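Penicillin-binding protein 1A (Mycobacterium tuberculosis, PDB 5CXW) builds cross-linked peptidoglycan for the mycobacterial cell wall, this fragment carrying the penicillin-sensitive transpeptidase domain, here with bound penicillin V. Local coordinates at residues A[55-60]-A[328-333]. Residue numbers count along the deposited sequence, not the author numbering.
Sequences GQDPDM and EPLVTA
Two segments meet at the surface of the transpeptidase domain. They run antiparallel: Q56 and A333 have CA atoms 5.2 Å apart, whereas D59 and E328 are 9.5 Å apart. E328 to T332 are extended; A333 turns to helical angles (phi/psi -62/-28). G55 has a positive phi of 79°, and its O lies 3.4 Å from A333 CB. Q56 is extended (-90/173). Its side chain, chi1 and chi2 both m, brings OE1 to A333 N at 2.8 Å, a weak hydrogen bond. A water beside it donates to Q56 OE1 (2.8 Å) and V331 O (2.9 Å) and accepts from D57 N (2.8 Å). D57 to M60 form a type I turn, closed by M60 N to D57 O at 3.0 Å. D57, chi1 t, also makes an Asx turn, with D59 N donating to D57 OD1 at 2.8 Å. D57 OD2 faces E328 OE2 at 3.3 Å, two acceptors of like charge. M60 (chi t, t, m) brings its CE to 3.4 Å from V331 O and 4.2 Å from L330 CD1. The L330 side chain is about 10 Å from the bound penicillin. The loop after helix 39-53 runs into strand 60-67, which begins at M60; M60 packs on V321 and I338. Segment 328-333 follows strand 315-323, the antiparallel neighbour of 60-67 in the five-stranded sheet of the penicillin-binding transpeptidase fold (beta-lactamase clan), and leads towards helix 343-356.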
# COMPACT_ATOMS: atom_id res chain seq x y z
N GLY A 55 0.21 -21.89 -12.41
CA GLY A 55 1.22 -22.32 -13.33
C GLY A 55 2.54 -21.62 -13.12
O GLY A 55 3.45 -21.77 -13.95
N GLN A 56 2.62 -20.78 -12.07
CA GLN A 56 3.86 -20.10 -11.75
C GLN A 56 4.70 -20.95 -10.79
O GLN A 56 4.27 -21.99 -10.31
CB GLN A 56 3.58 -18.70 -11.16
CG GLN A 56 2.76 -17.79 -12.07
CD GLN A 56 3.45 -17.39 -13.36
OE1 GLN A 56 4.63 -17.50 -13.51
NE2 GLN A 56 2.70 -16.90 -14.28
N ASP A 57 5.93 -20.49 -10.55
CA ASP A 57 6.86 -21.15 -9.65
C ASP A 57 6.10 -21.47 -8.36
O ASP A 57 5.41 -20.59 -7.80
CB ASP A 57 8.06 -20.23 -9.38
CG ASP A 57 9.21 -20.93 -8.67
OD1 ASP A 57 8.98 -21.63 -7.65
OD2 ASP A 57 10.35 -20.81 -9.17
N PRO A 58 6.19 -22.72 -7.89
CA PRO A 58 5.49 -22.99 -6.63
C PRO A 58 6.01 -22.24 -5.39
O PRO A 58 5.30 -22.18 -4.43
CB PRO A 58 5.61 -24.50 -6.47
CG PRO A 58 6.73 -24.92 -7.35
CD PRO A 58 6.77 -23.94 -8.48
N ASP A 59 7.20 -21.65 -5.46
CA ASP A 59 7.74 -20.76 -4.42
C ASP A 59 7.17 -19.32 -4.47
O ASP A 59 7.39 -18.53 -3.55
CB ASP A 59 9.28 -20.69 -4.56
CG ASP A 59 9.99 -22.01 -4.27
OD1 ASP A 59 9.41 -22.87 -3.59
OD2 ASP A 59 11.13 -22.19 -4.76
N MET A 60 6.46 -18.97 -5.53
CA MET A 60 5.86 -17.64 -5.61
C MET A 60 4.78 -17.49 -4.57
O MET A 60 4.01 -18.44 -4.27
CB MET A 60 5.26 -17.42 -7.00
CG MET A 60 4.89 -15.98 -7.25
SD MET A 60 4.50 -15.64 -8.96
CE MET A 60 6.07 -16.05 -9.76
N GLU A 328 15.38 -15.07 -4.35
CA GLU A 328 15.54 -15.51 -5.74
C GLU A 328 14.87 -14.44 -6.63
O GLU A 328 13.81 -13.93 -6.27
CB GLU A 328 14.99 -16.93 -5.95
CG GLU A 328 13.51 -17.10 -6.31
CD GLU A 328 13.09 -18.55 -6.67
OE1 GLU A 328 13.88 -19.49 -6.46
OE2 GLU A 328 11.94 -18.77 -7.18
N PRO A 329 15.49 -14.09 -7.76
CA PRO A 329 14.83 -13.21 -8.69
C PRO A 329 13.42 -13.65 -9.01
O PRO A 329 13.16 -14.84 -9.19
CB PRO A 329 15.69 -13.35 -9.95
CG PRO A 329 17.07 -13.52 -9.37
CD PRO A 329 16.85 -14.45 -8.23
N LEU A 330 12.53 -12.68 -9.17
CA LEU A 330 11.14 -12.92 -9.35
C LEU A 330 10.80 -12.93 -10.83
O LEU A 330 10.92 -11.90 -11.49
CB LEU A 330 10.36 -11.86 -8.57
CG LEU A 330 8.87 -11.96 -8.49
CD1 LEU A 330 8.38 -13.17 -7.69
CD2 LEU A 330 8.28 -10.67 -7.93
N VAL A 331 10.40 -14.09 -11.36
CA VAL A 331 10.12 -14.25 -12.79
C VAL A 331 8.90 -15.11 -13.02
O VAL A 331 8.51 -15.90 -12.16
CB VAL A 331 11.31 -14.86 -13.59
CG1 VAL A 331 12.53 -13.95 -13.55
CG2 VAL A 331 11.70 -16.29 -13.07
N THR A 332 8.33 -15.00 -14.22
CA THR A 332 7.15 -15.80 -14.60
C THR A 332 7.63 -17.18 -15.01
O THR A 332 8.81 -17.39 -15.13
CB THR A 332 6.37 -15.16 -15.74
OG1 THR A 332 7.14 -15.15 -16.95
CG2 THR A 332 6.04 -13.68 -15.38
N ALA A 333 6.70 -18.07 -15.30
CA ALA A 333 7.03 -19.43 -15.76
C ALA A 333 7.80 -19.42 -17.10
O ALA A 333 8.62 -20.31 -17.34
CB ALA A 333 5.76 -20.26 -15.87
O HOH W 1 6.95 -18.39 -12.17